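Local coordinates for protein transcriptional regulator, MarR family (Methanosarcina mazei, PDB 3S2W) that probably binds DNA as a transcription factor of the MarR family, its two subunits each carrying a winged helix-turn-helix domain, at residues F53-R58 against A82-K87. Residues are numbered along the deposited sequence; the frame is centred on the assembly and turned at random.
With SO4 (sulfate ion), chain J; SO4 (sulfate ion), chain I.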
loop_
_atom_site.group_PDB
_atom_site.type_symbol
_atom_site.label_atom_id
_atom_site.label_comp_id
_atom_site.label_asym_id
_atom_site.label_seq_id
_atom_site.Cartn_x
_atom_site.Cartn_y
_atom_site.Cartn_z
ATOM N N PHE A 53 0.086 2.311 12.798
ATOM C CA PHE A 53 1.230 1.423 12.881
ATOM C C PHE A 53 2.505 1.998 12.251
ATOM O O PHE A 53 3.578 1.912 12.847
ATOM C CB PHE A 53 0.888 0.111 12.210
ATOM C CG PHE A 53 1.892 -0.954 12.435
ATOM C CD1 PHE A 53 2.682 -1.412 11.391
ATOM C CD2 PHE A 53 2.048 -1.519 13.696
ATOM C CE1 PHE A 53 3.621 -2.416 11.611
ATOM C CE2 PHE A 53 2.970 -2.522 13.913
ATOM C CZ PHE A 53 3.750 -2.979 12.871
ATOM N N PRO A 54 2.390 2.591 11.047
ATOM C CA PRO A 54 3.556 3.113 10.330
ATOM C C PRO A 54 4.248 4.227 11.132
ATOM O O PRO A 54 5.474 4.182 11.226
ATOM C CB PRO A 54 2.958 3.667 9.032
ATOM C CG PRO A 54 1.614 3.115 8.948
ATOM C CD PRO A 54 1.142 2.929 10.351
ATOM N N PHE A 55 3.490 5.171 11.710
ATOM C CA PHE A 55 4.041 6.190 12.641
ATOM C C PHE A 55 4.730 5.573 13.854
ATOM O O PHE A 55 5.886 5.856 14.138
ATOM C CB PHE A 55 2.958 7.197 13.106
ATOM C CG PHE A 55 2.335 7.969 11.969
ATOM C CD1 PHE A 55 2.970 9.092 11.449
ATOM C CD2 PHE A 55 1.137 7.538 11.387
ATOM C CE1 PHE A 55 2.433 9.778 10.388
ATOM C CE2 PHE A 55 0.585 8.231 10.317
ATOM C CZ PHE A 55 1.235 9.353 9.815
ATOM N N LEU A 56 4.023 4.730 14.584
ATOM C CA LEU A 56 4.665 4.055 15.697
ATOM C C LEU A 56 6.009 3.435 15.261
ATOM O O LEU A 56 7.026 3.665 15.908
ATOM C CB LEU A 56 3.725 3.020 16.292
ATOM C CG LEU A 56 3.838 2.795 17.794
ATOM C CD1 LEU A 56 3.722 4.108 18.566
ATOM C CD2 LEU A 56 2.788 1.789 18.263
HETATM N N MSE A 57 6.025 2.688 14.154
HETATM C CA MSE A 57 7.243 2.004 13.715
HETATM C C MSE A 57 8.366 2.992 13.392
HETATM O O MSE A 57 9.540 2.710 13.618
HETATM C CB MSE A 57 6.975 1.088 12.500
HETATM C CG MSE A 57 6.107 -0.153 12.807
HETATM SE SE MSE A 57 6.841 -1.319 14.233
HETATM C CE MSE A 57 8.274 -2.209 13.247
ATOM N N ARG A 58 8.000 4.153 12.867
ATOM C CA ARG A 58 8.977 5.196 12.578
ATOM C C ARG A 58 9.587 5.797 13.852
ATOM O O ARG A 58 10.800 5.991 13.931
ATOM C CB ARG A 58 8.333 6.291 11.728
ATOM C CG ARG A 58 9.315 7.295 11.163
ATOM C CD ARG A 58 10.379 6.616 10.344
ATOM N NE ARG A 58 11.616 7.381 10.370
ATOM C CZ ARG A 58 12.159 7.965 9.311
ATOM N NH1 ARG A 58 11.590 7.862 8.117
ATOM N NH2 ARG A 58 13.286 8.646 9.456
ATOM N N ALA A 82 -2.322 13.936 11.246
ATOM C CA ALA A 82 -2.854 14.561 12.451
ATOM C C ALA A 82 -3.790 13.629 13.225
ATOM O O ALA A 82 -3.677 13.499 14.453
ATOM C CB ALA A 82 -3.555 15.877 12.106
ATOM N N ARG A 83 -4.683 12.964 12.501
ATOM C CA ARG A 83 -5.602 11.987 13.097
ATOM C C ARG A 83 -4.898 10.750 13.659
ATOM O O ARG A 83 -5.228 10.270 14.754
ATOM C CB ARG A 83 -6.693 11.576 12.105
ATOM C CG ARG A 83 -7.886 12.516 12.104
ATOM C CD ARG A 83 -8.830 12.229 10.949
ATOM N NE ARG A 83 -8.597 13.134 9.825
ATOM C CZ ARG A 83 -8.313 12.739 8.586
ATOM N NH1 ARG A 83 -8.231 11.444 8.303
ATOM N NH2 ARG A 83 -8.111 13.638 7.630
ATOM N N ALA A 84 -3.918 10.247 12.918
ATOM C CA ALA A 84 -3.140 9.132 13.405
ATOM C C ALA A 84 -2.438 9.521 14.702
ATOM O O ALA A 84 -2.616 8.860 15.729
ATOM C CB ALA A 84 -2.129 8.648 12.343
ATOM N N ILE A 85 -1.657 10.597 14.670
ATOM C CA ILE A 85 -0.897 10.991 15.858
ATOM C C ILE A 85 -1.839 11.326 17.010
ATOM O O ILE A 85 -1.552 11.036 18.186
ATOM C CB ILE A 85 0.017 12.175 15.593
ATOM C CG1 ILE A 85 1.094 11.786 14.581
ATOM C CG2 ILE A 85 0.651 12.637 16.894
ATOM C CD1 ILE A 85 1.934 10.604 15.014
ATOM N N GLN A 86 -2.978 11.924 16.690
ATOM C CA GLN A 86 -3.918 12.182 17.761
ATOM C C GLN A 86 -4.461 10.906 18.450
ATOM O O GLN A 86 -4.726 10.920 19.650
ATOM C CB GLN A 86 -5.071 13.055 17.301
ATOM C CG GLN A 86 -6.040 13.274 18.424
ATOM C CD GLN A 86 -5.541 14.330 19.374
ATOM O OE1 GLN A 86 -5.265 15.458 18.963
ATOM N NE2 GLN A 86 -5.413 13.971 20.651
ATOM N N LYS A 87 -4.637 9.810 17.714
ATOM C CA LYS A 87 -5.193 8.610 18.352
ATOM C C LYS A 87 -4.101 7.938 19.158
ATOM O O LYS A 87 -4.363 7.336 20.203
ATOM C CB LYS A 87 -5.773 7.629 17.334
ATOM C CG LYS A 87 -7.037 8.113 16.615
ATOM C CD LYS A 87 -7.416 7.112 15.534
ATOM C CE LYS A 87 -8.810 7.359 14.937
ATOM N NZ LYS A 87 -9.373 6.093 14.334
HETATM S S SO4 J . -8.337 16.858 5.885
HETATM O O1 SO4 J . -8.080 18.212 5.395
HETATM O O2 SO4 J . -8.305 16.874 7.347
HETATM O O3 SO4 J . -9.657 16.407 5.439
HETATM O O4 SO4 J . -7.310 15.944 5.381
HETATM S S SO4 I . -6.756 4.052 12.212
HETATM O O1 SO4 I . -7.535 5.015 11.444
HETATM O O2 SO4 I . -5.549 4.713 12.709
HETATM O O3 SO4 I . -7.553 3.569 13.348
HETATM O O4 SO4 I . -6.392 2.949 11.323
#
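Phe-55 reaches from helix 53-61 to Ala-84 and Ile-85 on helix 78-90, the helix in the recognition position of the winged helix-turn-helix domain that marks MarR proteins. The contact is wholly apolar, and no hydrogen bond crosses it. Phe-55 CE2 lies 3.4 Å from Ala-84 CB, with CD2 hardly farther off. Ile-85 CD1 sits 4.0 Å from Phe-55 CD1 and as close to CG and CB. Both methyl groups lie on the same side of the ring plane and approach it obliquely, and the two longer side chains cross at about a right angle. Ile-85 CB does not aim at the neighbouring helix; CG1 lies beside the backbone N (chi1 -65°), and the next bend (chi2 -58°) brings CD1 over to the phenyl group. Leu-74, Ile-76, Thr-81 and Leu-88 also touch Phe-55, tying helix 67-74 into the same buried core. With an alanine here in place of Phe-55, the Ala-84 and Ile-85 methyls would probably lose their partner and a gap would open between the helices.

Arg-83 and Lys-87 meet sulfates, probably from the crystallisation liquor, at anion sites of the kind DNA phosphates might occupy. Lys-87 NZ makes a weak bond to one sulfate, and a second sulfate lies at the edge of the Arg-83 guanidinium, where NH2 donates weakly to O2 at 3.3 Å.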